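Local coordinates for protein flavin-containing monooxygenase (Allium sativum, PDB 6WPU) that uses bound FAD to oxygenate the sulfur of S-allyl-L-cysteine, probably a step toward the flavour precursors of garlic, at residues K340-P343 / F344-C347; N92-R95 / E96-G99; V228-S231 / R232-R236; S83-Y86 / K87-T91; F134-S137 / R138-M142. All coordinates share one frame; numbering follows the deposited sequence.

Interaction 1. Residues K340-P343 / F344-C347. With FAD (flavin-adenine dinucleotide), chain B.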
# COMPACT_ATOMS: atom_id res chain seq x y z
N LYS A 340 3.82 5.73 -2.20
CA LYS A 340 4.42 6.86 -1.47
C LYS A 340 3.36 7.92 -1.16
O LYS A 340 3.57 9.12 -1.32
CB LYS A 340 5.62 7.46 -2.23
CG LYS A 340 6.93 6.66 -2.05
CD LYS A 340 7.53 6.84 -0.65
CE LYS A 340 8.83 6.03 -0.49
NZ LYS A 340 9.56 6.29 0.80
N ILE A 341 2.19 7.45 -0.69
CA ILE A 341 1.04 8.32 -0.48
C ILE A 341 0.49 8.10 0.92
O ILE A 341 0.71 7.06 1.55
CB ILE A 341 -0.09 8.05 -1.50
CG1 ILE A 341 -0.58 6.60 -1.34
CG2 ILE A 341 0.37 8.35 -2.91
CD1 ILE A 341 -1.85 6.29 -2.03
N VAL A 342 -0.26 9.10 1.38
CA VAL A 342 -1.21 8.91 2.48
C VAL A 342 -2.44 8.23 1.91
O VAL A 342 -3.24 8.87 1.21
CB VAL A 342 -1.56 10.25 3.14
CG1 VAL A 342 -2.45 10.03 4.35
CG2 VAL A 342 -0.28 10.99 3.52
N PRO A 343 -2.66 6.93 2.16
CA PRO A 343 -3.61 6.16 1.35
C PRO A 343 -5.10 6.40 1.61
O PRO A 343 -5.86 6.40 0.64
CB PRO A 343 -3.25 4.71 1.67
CG PRO A 343 -2.57 4.76 2.99
CD PRO A 343 -1.85 6.07 3.05
N PHE A 344 -5.54 6.57 2.87
CA PHE A 344 -6.98 6.58 3.14
C PHE A 344 -7.67 7.76 2.45
O PHE A 344 -8.65 7.52 1.72
CB PHE A 344 -7.28 6.56 4.65
CG PHE A 344 -6.81 5.31 5.39
CD1 PHE A 344 -6.30 4.21 4.71
CD2 PHE A 344 -6.88 5.25 6.77
CE1 PHE A 344 -5.87 3.07 5.39
CE2 PHE A 344 -6.44 4.12 7.48
CZ PHE A 344 -5.94 3.02 6.78
N PRO A 345 -7.23 9.02 2.62
CA PRO A 345 -7.91 10.11 1.90
C PRO A 345 -7.75 10.02 0.39
O PRO A 345 -8.68 10.41 -0.34
CB PRO A 345 -7.27 11.38 2.47
CG PRO A 345 -5.98 10.95 3.05
CD PRO A 345 -6.15 9.53 3.48
N LEU A 346 -6.62 9.53 -0.12
CA LEU A 346 -6.46 9.37 -1.56
C LEU A 346 -7.49 8.39 -2.14
O LEU A 346 -8.13 8.68 -3.16
CB LEU A 346 -5.03 8.92 -1.89
CG LEU A 346 -4.75 8.79 -3.39
CD1 LEU A 346 -3.36 9.31 -3.75
CD2 LEU A 346 -4.94 7.34 -3.88
N CYS A 347 -7.66 7.22 -1.51
CA CYS A 347 -8.64 6.26 -1.98
C CYS A 347 -10.06 6.82 -1.85
O CYS A 347 -10.92 6.56 -2.70
CB CYS A 347 -8.52 4.94 -1.20
SG CYS A 347 -6.96 4.01 -1.49
PA FAD B . -5.16 -4.03 1.27
O1A FAD B . -5.05 -3.59 2.73
O2A FAD B . -4.22 -4.97 0.70
O5B FAD B . -6.48 -4.73 0.98
C5B FAD B . -6.84 -5.44 -0.20
C4B FAD B . -7.99 -6.44 0.11
O4B FAD B . -8.48 -7.10 -1.03
C3B FAD B . -7.59 -7.50 1.10
O3B FAD B . -8.51 -7.56 2.14
C2B FAD B . -7.61 -8.76 0.32
O2B FAD B . -7.95 -9.87 1.08
C1B FAD B . -8.65 -8.45 -0.71
N9A FAD B . -8.50 -9.21 -1.93
C8A FAD B . -7.33 -9.37 -2.66
N7A FAD B . -7.56 -10.13 -3.73
C5A FAD B . -8.90 -10.53 -3.75
C6A FAD B . -9.67 -11.32 -4.59
N6A FAD B . -9.12 -11.93 -5.77
N1A FAD B . -10.98 -11.49 -4.32
C2A FAD B . -11.56 -10.95 -3.22
N3A FAD B . -10.84 -10.18 -2.37
C4A FAD B . -9.52 -9.95 -2.60
N1 FAD B . -0.61 3.46 5.30
C2 FAD B . -0.89 4.43 6.33
O2 FAD B . -1.88 5.33 6.17
N3 FAD B . -0.09 4.52 7.45
C4 FAD B . 0.95 3.63 7.63
O4 FAD B . 1.74 3.68 8.73
C4X FAD B . 1.13 2.48 6.73
N5 FAD B . 2.01 1.46 7.05
C5X FAD B . 2.13 0.37 6.20
C6 FAD B . 3.04 -0.66 6.52
C7 FAD B . 3.15 -1.76 5.67
C7M FAD B . 4.13 -2.84 6.02
C8 FAD B . 2.37 -1.84 4.52
C8M FAD B . 2.48 -3.00 3.58
C9 FAD B . 1.47 -0.82 4.19
C9A FAD B . 1.35 0.28 5.03
N10 FAD B . 0.42 1.32 4.71
C10 FAD B . 0.29 2.43 5.56
C1' FAD B . -0.37 1.25 3.46
C2' FAD B . -1.58 0.35 3.39
O2' FAD B . -1.46 -0.46 2.30
C3' FAD B . -2.76 1.28 3.17
O3' FAD B . -2.90 1.89 4.39
C4' FAD B . -4.08 0.60 2.81
O4' FAD B . -4.27 -0.43 3.71
C5' FAD B . -4.22 0.09 1.37
O5' FAD B . -5.31 -0.77 1.46
P FAD B . -6.03 -1.61 0.32
O1P FAD B . -7.57 -1.76 0.60
O2P FAD B . -5.56 -0.93 -1.03
O3P FAD B . -5.08 -2.95 0.23
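Ile341 and Leu346 meet through methyl groups, one of two apolar pairs by which 340-343 rests against the opening turn of helix 343-358. CD1 of Ile341 lies 3.8 Å from CD2 of Leu346, the two side chains crossing at about a right angle. The isoleucine reaches the leucine because CG1 stands between its own backbone N and carbonyl carbon (chi1 61°), which places CD1 against Leu346. Val342, at the N-cap position, sets CG1 3.8 Å from CD of Pro345. Branched and cyclic side chains suit the buried places of Val342, Pro345 and Leu346, since they fill space with few torsions to fix. Gln398 binds the backbone N of Val342.

The hydrogen bonding is that of a first helical turn. Cys347 N donates to Pro343 O over 2.9 Å, nearly straight at 171°. Pro343 and Pro345 cost the helix little, because amides in a first turn have no carbonyl of a preceding turn to bind.

Contacts with the cofactor come from the ring atoms of Pro343 and Phe344. Pro343 CD approaches FAD O2 to 3.2 Å, and its CG is 3.3 Å from FAD N1. CE1 of Phe344 reaches FAD O3' at 3.3 Å, with FAD C4' at the edge of the phenyl ring. A helix start whose apolar rings pack on the flavin pyrimidine and the ribityl chain thus forms one wall of the FAD pocket in this flavin-containing monooxygenase.

Interaction 2. Residues N92-R95 / E96-G99. With FAD (flavin-adenine dinucleotide), chain B.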
# COMPACT_ATOMS: atom_id res chain seq x y z
N ASN A 92 3.70 4.85 10.29
CA ASN A 92 4.79 5.77 9.94
C ASN A 92 4.28 7.16 9.61
O ASN A 92 5.05 8.00 9.15
CB ASN A 92 5.63 5.21 8.78
CG ASN A 92 4.83 4.95 7.53
OD1 ASN A 92 3.76 5.53 7.33
ND2 ASN A 92 5.33 4.07 6.69
N LEU A 93 2.99 7.41 9.83
CA LEU A 93 2.35 8.70 9.69
C LEU A 93 1.59 9.00 10.98
O LEU A 93 1.07 8.07 11.61
CB LEU A 93 1.38 8.72 8.50
CG LEU A 93 1.97 8.49 7.10
CD1 LEU A 93 0.83 8.30 6.11
CD2 LEU A 93 2.84 9.69 6.71
N PRO A 94 1.55 10.25 11.41
CA PRO A 94 0.74 10.59 12.59
C PRO A 94 -0.73 10.35 12.28
O PRO A 94 -1.17 10.47 11.13
CB PRO A 94 1.03 12.07 12.82
CG PRO A 94 1.41 12.58 11.47
CD PRO A 94 2.07 11.45 10.74
N ARG A 95 -1.48 9.96 13.30
CA ARG A 95 -2.82 9.45 13.05
C ARG A 95 -3.74 10.53 12.48
O ARG A 95 -4.66 10.21 11.72
CB ARG A 95 -3.41 8.84 14.33
CG ARG A 95 -3.61 9.82 15.48
CD ARG A 95 -3.87 9.08 16.80
NE ARG A 95 -5.12 8.33 16.80
CZ ARG A 95 -5.37 7.28 17.57
NH1 ARG A 95 -4.44 6.81 18.40
NH2 ARG A 95 -6.56 6.67 17.51
N GLU A 96 -3.49 11.82 12.79
CA GLU A 96 -4.32 12.88 12.23
C GLU A 96 -4.23 12.91 10.71
O GLU A 96 -5.22 13.17 10.02
CB GLU A 96 -3.93 14.25 12.80
CG GLU A 96 -4.07 14.42 14.31
CD GLU A 96 -2.82 13.97 15.07
OE1 GLU A 96 -1.79 13.67 14.42
OE2 GLU A 96 -2.86 13.92 16.32
N VAL A 97 -3.04 12.64 10.17
CA VAL A 97 -2.81 12.68 8.73
C VAL A 97 -3.50 11.51 8.03
O VAL A 97 -3.98 11.66 6.90
CB VAL A 97 -1.29 12.70 8.45
CG1 VAL A 97 -0.93 12.04 7.12
CG2 VAL A 97 -0.77 14.10 8.49
N MET A 98 -3.60 10.36 8.69
CA MET A 98 -4.02 9.12 8.05
C MET A 98 -5.53 9.00 7.83
O MET A 98 -5.94 8.21 6.97
CB MET A 98 -3.58 7.92 8.88
CG MET A 98 -2.12 7.62 8.82
SD MET A 98 -1.75 6.24 9.93
CE MET A 98 -2.79 4.93 9.30
N GLY A 99 -6.35 9.70 8.60
CA GLY A 99 -7.77 9.42 8.60
C GLY A 99 -8.48 9.85 7.32
O GLY A 99 -8.08 10.79 6.64
PA FAD B . -5.16 -4.03 1.27
O1A FAD B . -5.05 -3.59 2.73
O2A FAD B . -4.22 -4.97 0.70
O5B FAD B . -6.48 -4.73 0.98
C5B FAD B . -6.84 -5.44 -0.20
C4B FAD B . -7.99 -6.44 0.11
O4B FAD B . -8.48 -7.10 -1.03
C3B FAD B . -7.59 -7.50 1.10
O3B FAD B . -8.51 -7.56 2.14
C2B FAD B . -7.61 -8.76 0.32
O2B FAD B . -7.95 -9.87 1.08
C1B FAD B . -8.65 -8.45 -0.71
N9A FAD B . -8.50 -9.21 -1.93
C8A FAD B . -7.33 -9.37 -2.66
N7A FAD B . -7.56 -10.13 -3.73
C5A FAD B . -8.90 -10.53 -3.75
C6A FAD B . -9.67 -11.32 -4.59
N6A FAD B . -9.12 -11.93 -5.77
N1A FAD B . -10.98 -11.49 -4.32
C2A FAD B . -11.56 -10.95 -3.22
N3A FAD B . -10.84 -10.18 -2.37
C4A FAD B . -9.52 -9.95 -2.60
N1 FAD B . -0.61 3.46 5.30
C2 FAD B . -0.89 4.43 6.33
O2 FAD B . -1.88 5.33 6.17
N3 FAD B . -0.09 4.52 7.45
C4 FAD B . 0.95 3.63 7.63
O4 FAD B . 1.74 3.68 8.73
C4X FAD B . 1.13 2.48 6.73
N5 FAD B . 2.01 1.46 7.05
C5X FAD B . 2.13 0.37 6.20
C6 FAD B . 3.04 -0.66 6.52
C7 FAD B . 3.15 -1.76 5.67
C7M FAD B . 4.13 -2.84 6.02
C8 FAD B . 2.37 -1.84 4.52
C8M FAD B . 2.48 -3.00 3.58
C9 FAD B . 1.47 -0.82 4.19
C9A FAD B . 1.35 0.28 5.03
N10 FAD B . 0.42 1.32 4.71
C10 FAD B . 0.29 2.43 5.56
C1' FAD B . -0.37 1.25 3.46
C2' FAD B . -1.58 0.35 3.39
O2' FAD B . -1.46 -0.46 2.30
C3' FAD B . -2.76 1.28 3.17
O3' FAD B . -2.90 1.89 4.39
C4' FAD B . -4.08 0.60 2.81
O4' FAD B . -4.27 -0.43 3.71
C5' FAD B . -4.22 0.09 1.37
O5' FAD B . -5.31 -0.77 1.46
P FAD B . -6.03 -1.61 0.32
O1P FAD B . -7.57 -1.76 0.60
O2P FAD B . -5.56 -0.93 -1.03
O3P FAD B . -5.08 -2.95 0.23
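Leu93, just before the short helix 95-98, meets Met98 at its end; this single turn forms part of the FAD pocket. Leu93 CB lies 3.7 Å from Met98 CG, and one residue on, Pro94 CG packs 4.0 Å from Val97 CG2. Proline suits the N-cap position here: its ring restricts phi just before the first turn, and it has no N-H to place. The carbonyl O of Pro94 receives weak bonds from the backbone N of both Val97 and Met98.

Met98 runs straight out to its sulfur (chi2 177°) and then bends at chi3, 58°, which brings CE round to 3.3 Å from FAD O2. A flexible thioether can follow the flavin rim in this way, and an alanine here would probably leave the pyrimidine edge without its sulfur and methyl neighbours and open a gap beside Leu93.

The charged side chains turn to partners beyond the helix. Arg95 forms a salt bridge with Glu122 and donates to the carbonyl of Asp113, while Glu96 pairs through OE1 with Arg116.

One good bond and one weak one meet the flavin edge: the backbone N of Asn92 donates to FAD O4 over 2.8 Å at 156°, and FAD N3 donates weakly to Met98 SD over 3.4 Å.

Interaction 3. Residues V228-S231 / R232-R236; sequences VDIS and RDVAR. With SO4 (sulfate ion), chain D.
A salt bridge between residues three apart, about one helical turn, joins Asp229 and Arg232 on helix 225-234, the helix of the beta-alpha-beta unit that links strands 217-221 and 240-244. The two side chains run side by side in the same direction, with Asp229 OD1 3.2 Å from Arg232 NH2. OD1 is met nearly along its C-O axis, although the carboxylate and guanidinium planes stand 70° apart. A bend at chi3 (-60°) turns the guanidinium so that its edge grips a sulfate, probably from the crystallisation liquor: NH1 to O1 at 3.0 Å and NH2 to O3 at 2.6 Å. Tyr259 OH is a further hydrogen-bond partner of NH1. On the buried side, Ile230 CG2 packs 4.0 Å from Val234 CG2, beta-branched apolar groups that meet Ile220 and Val218 of strand 217-221. A leucine in place of Arg232 would probably leave Asp229 with one cationic mate fewer and the sulfate without two of its donors. Because Asp229 OD1 also pairs with Arg437, the aspartate is likely to offset part of the charge of two arginines.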
# COMPACT_ATOMS: atom_id res chain seq x y z
N VAL A 228 14.41 0.36 7.79
CA VAL A 228 15.03 0.76 9.04
C VAL A 228 14.19 0.30 10.24
O VAL A 228 14.73 -0.12 11.26
CB VAL A 228 15.26 2.28 9.05
CG1 VAL A 228 15.97 2.70 10.32
CG2 VAL A 228 16.09 2.69 7.84
N ASP A 229 12.85 0.39 10.13
CA ASP A 229 11.97 -0.10 11.19
C ASP A 229 12.21 -1.58 11.48
O ASP A 229 12.31 -1.99 12.64
CB ASP A 229 10.49 0.09 10.79
CG ASP A 229 9.98 1.50 11.02
OD1 ASP A 229 10.54 2.23 11.87
OD2 ASP A 229 9.00 1.89 10.35
N ILE A 230 12.26 -2.40 10.44
CA ILE A 230 12.46 -3.82 10.65
C ILE A 230 13.83 -4.08 11.24
O ILE A 230 13.98 -4.86 12.19
CB ILE A 230 12.24 -4.58 9.33
CG1 ILE A 230 10.75 -4.56 8.98
CG2 ILE A 230 12.78 -6.01 9.46
CD1 ILE A 230 10.37 -5.41 7.80
N SER A 231 14.86 -3.40 10.71
CA SER A 231 16.22 -3.51 11.25
C SER A 231 16.25 -3.22 12.75
O SER A 231 16.85 -3.97 13.52
CB SER A 231 17.16 -2.56 10.52
OG SER A 231 17.18 -2.86 9.14
N ARG A 232 15.60 -2.13 13.16
CA ARG A 232 15.60 -1.80 14.59
C ARG A 232 14.86 -2.86 15.39
O ARG A 232 15.28 -3.22 16.50
CB ARG A 232 14.98 -0.42 14.81
CG ARG A 232 15.85 0.71 14.26
CD ARG A 232 15.41 2.07 14.78
NE ARG A 232 14.04 2.36 14.40
CZ ARG A 232 13.03 2.40 15.25
NH1 ARG A 232 13.23 2.21 16.55
NH2 ARG A 232 11.81 2.65 14.80
N ASP A 233 13.76 -3.40 14.83
CA ASP A 233 13.03 -4.47 15.49
C ASP A 233 13.90 -5.71 15.64
O ASP A 233 14.00 -6.27 16.74
CB ASP A 233 11.75 -4.78 14.70
CG ASP A 233 10.69 -5.47 15.54
OD1 ASP A 233 10.36 -4.96 16.64
OD2 ASP A 233 10.15 -6.50 15.08
N VAL A 234 14.54 -6.13 14.55
CA VAL A 234 15.43 -7.29 14.57
C VAL A 234 16.60 -7.06 15.52
O VAL A 234 17.04 -7.97 16.23
CB VAL A 234 15.90 -7.61 13.14
CG1 VAL A 234 17.04 -8.63 13.13
CG2 VAL A 234 14.74 -8.12 12.30
N ALA A 235 17.11 -5.82 15.57
CA ALA A 235 18.25 -5.52 16.42
C ALA A 235 17.95 -5.70 17.91
O ALA A 235 18.90 -5.74 18.70
CB ALA A 235 18.75 -4.09 16.15
N ARG A 236 16.67 -5.84 18.29
CA ARG A 236 16.33 -6.11 19.68
C ARG A 236 16.90 -7.44 20.17
O ARG A 236 17.15 -7.61 21.36
CB ARG A 236 14.81 -6.12 19.87
CG ARG A 236 14.07 -4.80 19.57
CD ARG A 236 12.59 -4.94 20.00
NE ARG A 236 12.57 -5.42 21.38
CZ ARG A 236 11.71 -6.32 21.86
NH1 ARG A 236 10.77 -6.85 21.07
NH2 ARG A 236 11.81 -6.71 23.14
S SO4 D . 9.64 2.85 17.65
O1 SO4 D . 10.80 2.21 18.27
O2 SO4 D . 9.75 4.30 17.84
O3 SO4 D . 9.62 2.58 16.22
O4 SO4 D . 8.40 2.32 18.24

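Interaction 4. Residues S83-Y86 / K87-T91; sequences SSLY and KSLRT. With FAD (flavin-adenine dinucleotide), chain B; SO4 (sulfate ion), chain D.
A type I beta turn from Tyr86 to Leu89 shapes the long loop between strand 47-52 and helix 95-98, and its end enters the FAD pocket. Leu89 N closes the turn by donating to Tyr86 O over 3.1 Å at 164°. The tyrosine ring folds over the same turn: with CG held between the backbone N and the carbonyl carbon (chi1 48°), the aromatic face comes to lie against Leu89. CB of Leu89 makes a CH-pi contact there, 3.9 Å from the ring centroid and 16° off its normal, and Leu89 CD1 touches Tyr86 CE1. Ser88 OG sits at the ring edge in its plane, where a small polar group fits and can still bond to Asp233 on helix 225-234.

Leu89 suits its place because CD1 meets Tyr86, Leu85 and the flavin, while CD2 also lies by Leu85 CD2. Its CD1 is 3.8 Å from Leu85 CD2, the two leucines crossing at about a right angle, and it also lies near FAD C6. Ser83 OG accepts from Leu85 N in an ST turn that precedes all this. Further along, Arg90 is salt-bridged to Asp438 and bonds to a sulfate ion, its NH1 2.9 Å from O4 of that ion, while Thr91 CA approaches FAD O4 to 3.1 Å.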
# COMPACT_ATOMS: atom_id res chain seq x y z
N SER A 83 -1.46 -10.24 4.58
CA SER A 83 -0.81 -9.16 5.34
C SER A 83 0.71 -9.31 5.43
O SER A 83 1.24 -10.41 5.64
CB SER A 83 -1.39 -9.09 6.75
OG SER A 83 -0.79 -8.01 7.44
N SER A 84 1.41 -8.18 5.30
CA SER A 84 2.85 -8.06 5.53
C SER A 84 3.20 -7.42 6.88
O SER A 84 4.38 -7.16 7.12
CB SER A 84 3.49 -7.21 4.42
OG SER A 84 3.15 -7.73 3.15
N LEU A 85 2.22 -7.13 7.73
CA LEU A 85 2.55 -6.43 8.97
C LEU A 85 3.37 -7.32 9.89
O LEU A 85 3.10 -8.52 10.00
CB LEU A 85 1.29 -6.01 9.72
CG LEU A 85 0.29 -5.04 9.11
CD1 LEU A 85 -0.91 -4.91 10.07
CD2 LEU A 85 0.93 -3.71 8.85
N TYR A 86 4.35 -6.73 10.58
CA TYR A 86 5.02 -7.43 11.67
C TYR A 86 4.41 -6.99 12.99
O TYR A 86 3.69 -5.98 13.06
CB TYR A 86 6.54 -7.19 11.64
CG TYR A 86 6.95 -5.74 11.48
CD1 TYR A 86 7.07 -5.17 10.20
CD2 TYR A 86 7.22 -4.95 12.59
CE1 TYR A 86 7.42 -3.84 10.05
CE2 TYR A 86 7.61 -3.61 12.44
CZ TYR A 86 7.69 -3.07 11.17
OH TYR A 86 8.06 -1.77 11.01
N LYS A 87 4.68 -7.76 14.04
CA LYS A 87 3.85 -7.64 15.24
C LYS A 87 3.99 -6.28 15.91
O LYS A 87 3.00 -5.73 16.42
CB LYS A 87 4.19 -8.76 16.23
CG LYS A 87 3.34 -8.73 17.51
CD LYS A 87 3.60 -9.98 18.35
CE LYS A 87 2.94 -9.92 19.72
NZ LYS A 87 3.79 -9.17 20.70
N SER A 88 5.19 -5.71 15.94
CA SER A 88 5.39 -4.44 16.64
C SER A 88 5.08 -3.21 15.79
O SER A 88 5.26 -2.09 16.28
CB SER A 88 6.82 -4.34 17.17
OG SER A 88 7.72 -4.32 16.08
N LEU A 89 4.63 -3.39 14.55
CA LEU A 89 4.50 -2.26 13.64
C LEU A 89 3.62 -1.16 14.23
O LEU A 89 2.55 -1.44 14.77
CB LEU A 89 3.95 -2.71 12.29
CG LEU A 89 3.83 -1.59 11.24
CD1 LEU A 89 4.23 -2.09 9.84
CD2 LEU A 89 2.39 -0.96 11.22
N ARG A 90 4.11 0.07 14.15
CA ARG A 90 3.37 1.30 14.39
C ARG A 90 3.28 2.09 13.09
O ARG A 90 4.06 1.88 12.15
CB ARG A 90 4.05 2.15 15.47
CG ARG A 90 4.13 1.50 16.84
CD ARG A 90 5.09 2.25 17.75
NE ARG A 90 4.59 3.57 18.10
CZ ARG A 90 5.25 4.45 18.84
NH1 ARG A 90 6.47 4.15 19.29
NH2 ARG A 90 4.70 5.64 19.10
N THR A 91 2.30 3.00 13.02
CA THR A 91 2.13 3.79 11.81
C THR A 91 3.37 4.64 11.56
O THR A 91 4.06 5.06 12.50
CB THR A 91 0.87 4.70 11.90
OG1 THR A 91 1.06 5.75 12.86
CG2 THR A 91 -0.35 3.88 12.28
PA FAD B . -5.16 -4.03 1.27
O1A FAD B . -5.05 -3.59 2.73
O2A FAD B . -4.22 -4.97 0.70
O5B FAD B . -6.48 -4.73 0.98
C5B FAD B . -6.84 -5.44 -0.20
C4B FAD B . -7.99 -6.44 0.11
O4B FAD B . -8.48 -7.10 -1.03
C3B FAD B . -7.59 -7.50 1.10
O3B FAD B . -8.51 -7.56 2.14
C2B FAD B . -7.61 -8.76 0.32
O2B FAD B . -7.95 -9.87 1.08
C1B FAD B . -8.65 -8.45 -0.71
N9A FAD B . -8.50 -9.21 -1.93
C8A FAD B . -7.33 -9.37 -2.66
N7A FAD B . -7.56 -10.13 -3.73
C5A FAD B . -8.90 -10.53 -3.75
C6A FAD B . -9.67 -11.32 -4.59
N6A FAD B . -9.12 -11.93 -5.77
N1A FAD B . -10.98 -11.49 -4.32
C2A FAD B . -11.56 -10.95 -3.22
N3A FAD B . -10.84 -10.18 -2.37
C4A FAD B . -9.52 -9.95 -2.60
N1 FAD B . -0.61 3.46 5.30
C2 FAD B . -0.89 4.43 6.33
O2 FAD B . -1.88 5.33 6.17
N3 FAD B . -0.09 4.52 7.45
C4 FAD B . 0.95 3.63 7.63
O4 FAD B . 1.74 3.68 8.73
C4X FAD B . 1.13 2.48 6.73
N5 FAD B . 2.01 1.46 7.05
C5X FAD B . 2.13 0.37 6.20
C6 FAD B . 3.04 -0.66 6.52
C7 FAD B . 3.15 -1.76 5.67
C7M FAD B . 4.13 -2.84 6.02
C8 FAD B . 2.37 -1.84 4.52
C8M FAD B . 2.48 -3.00 3.58
C9 FAD B . 1.47 -0.82 4.19
C9A FAD B . 1.35 0.28 5.03
N10 FAD B . 0.42 1.32 4.71
C10 FAD B . 0.29 2.43 5.56
C1' FAD B . -0.37 1.25 3.46
C2' FAD B . -1.58 0.35 3.39
O2' FAD B . -1.46 -0.46 2.30
C3' FAD B . -2.76 1.28 3.17
O3' FAD B . -2.90 1.89 4.39
C4' FAD B . -4.08 0.60 2.81
O4' FAD B . -4.27 -0.43 3.71
C5' FAD B . -4.22 0.09 1.37
O5' FAD B . -5.31 -0.77 1.46
P FAD B . -6.03 -1.61 0.32
O1P FAD B . -7.57 -1.76 0.60
O2P FAD B . -5.56 -0.93 -1.03
O3P FAD B . -5.08 -2.95 0.23
S SO4 D . 9.64 2.85 17.65
O1 SO4 D . 10.80 2.21 18.27
O2 SO4 D . 9.75 4.30 17.84
O3 SO4 D . 9.62 2.58 16.22
O4 SO4 D . 8.40 2.32 18.24

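Interaction 5. Residues F134-S137 / R138-M142; sequences FGVS and REVGM
Arg138 runs back alongside Gly135, and its side chain can be followed along the glycine carbonyl. CB starts beside the carbonyl carbon of Ser137. CG, set between the backbone N and the carbonyl carbon (chi1 69°), comes 3.7 Å from Gly135 O, and CD passes at 4.0 Å. From there the extended chain brings NE within 3.2 Å of Gly135 O, a hydrogen bond with an angle of 155°. CZ follows, 4.0 Å from Gly135 O, and at the tip NH2 lies 4.1 Å from Gly135 CA. Glycine suits this place: its phi is positive, and a CB would clash with NH2.

Beneath, the backbone winds through a 3-10 turn, Glu139 N donating to Val136 O and Val140 N to Ser137 O. A water donates to the carbonyls of both Ser137 and Val140. Val136 turns its apolar side chain to helix 32-43, and Val140 packs on strand 47-52. This is a helix-to-strand connection, leading from helix 120-133 into the short, weakly bonded outermost strand 140-142 of the parallel sheet in the Rossmann-like FAD-binding domain.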
# COMPACT_ATOMS: atom_id res chain seq x y z
N PHE A 134 -20.55 3.53 8.56
CA PHE A 134 -21.10 3.84 7.25
C PHE A 134 -21.81 2.64 6.63
O PHE A 134 -22.06 2.63 5.42
CB PHE A 134 -19.99 4.40 6.36
CG PHE A 134 -19.38 5.67 6.92
CD1 PHE A 134 -20.12 6.85 6.96
CD2 PHE A 134 -18.11 5.67 7.47
CE1 PHE A 134 -19.59 8.01 7.49
CE2 PHE A 134 -17.57 6.83 8.01
CZ PHE A 134 -18.30 8.00 8.02
N GLY A 135 -22.16 1.64 7.44
CA GLY A 135 -22.98 0.52 7.01
C GLY A 135 -22.37 -0.33 5.93
O GLY A 135 -23.10 -1.01 5.20
N VAL A 136 -21.05 -0.32 5.79
CA VAL A 136 -20.37 -1.08 4.74
C VAL A 136 -20.10 -2.52 5.17
O VAL A 136 -20.32 -3.45 4.39
CB VAL A 136 -19.07 -0.37 4.33
CG1 VAL A 136 -18.26 -1.28 3.40
CG2 VAL A 136 -19.37 0.95 3.64
N SER A 137 -19.61 -2.72 6.41
CA SER A 137 -19.16 -4.04 6.85
C SER A 137 -20.24 -5.10 6.67
O SER A 137 -19.98 -6.21 6.19
CB SER A 137 -18.75 -3.98 8.32
OG SER A 137 -17.59 -3.21 8.52
N ARG A 138 -21.47 -4.78 7.07
CA ARG A 138 -22.54 -5.76 7.06
C ARG A 138 -22.88 -6.23 5.66
O ARG A 138 -23.55 -7.26 5.51
CB ARG A 138 -23.78 -5.15 7.72
CG ARG A 138 -24.37 -4.05 6.87
CD ARG A 138 -25.45 -3.24 7.56
NE ARG A 138 -25.71 -2.04 6.76
CZ ARG A 138 -26.75 -1.24 6.93
NH1 ARG A 138 -27.65 -1.50 7.87
NH2 ARG A 138 -26.88 -0.17 6.16
N GLU A 139 -22.43 -5.53 4.62
CA GLU A 139 -22.75 -5.90 3.24
C GLU A 139 -21.61 -6.66 2.55
O GLU A 139 -21.80 -7.12 1.42
CB GLU A 139 -23.12 -4.65 2.44
CG GLU A 139 -24.22 -3.84 3.12
CD GLU A 139 -24.72 -2.67 2.28
OE1 GLU A 139 -24.27 -2.53 1.12
OE2 GLU A 139 -25.57 -1.90 2.79
N VAL A 140 -20.45 -6.81 3.19
CA VAL A 140 -19.32 -7.43 2.52
C VAL A 140 -19.56 -8.93 2.41
O VAL A 140 -19.88 -9.59 3.41
CB VAL A 140 -18.01 -7.11 3.27
CG1 VAL A 140 -16.84 -7.85 2.65
CG2 VAL A 140 -17.75 -5.61 3.27
N GLY A 141 -19.46 -9.47 1.20
CA GLY A 141 -19.50 -10.92 1.04
C GLY A 141 -18.16 -11.55 1.41
O GLY A 141 -17.20 -11.44 0.66
N MET A 142 -18.10 -12.21 2.57
CA MET A 142 -16.85 -12.73 3.11
C MET A 142 -16.49 -14.08 2.51
O MET A 142 -17.36 -14.85 2.11
CB MET A 142 -16.93 -12.88 4.63
CG MET A 142 -17.44 -11.65 5.38
SD MET A 142 -16.42 -10.17 5.15
CE MET A 142 -14.83 -10.81 5.29
O HOH W 1 -20.42 -8.97 5.94

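Interactions 1 and 2 are buried and, though far apart along the chain, share a wall of the flavin site: Phe344 CD2 packs 3.1 Å from Met98 O. Both are apolar beside the flavin, with prolines at both helix starts; the charges of interaction 2 turn to other partners. Interaction 4 belongs to the same loop as interaction 2 and touches it where Thr91 meets Met98, yet also leans on interaction 3, with Asp233 OD1 2.8 Å from Ser88 OG in a probable hydrogen bond. Those two are largely buried, with Lys87 and Ser88 exposed; there charged groups meet a sulfate. Interaction 5, about 37 Å from interaction 3 between centres, is partly buried and relies on backbone carbonyls and water.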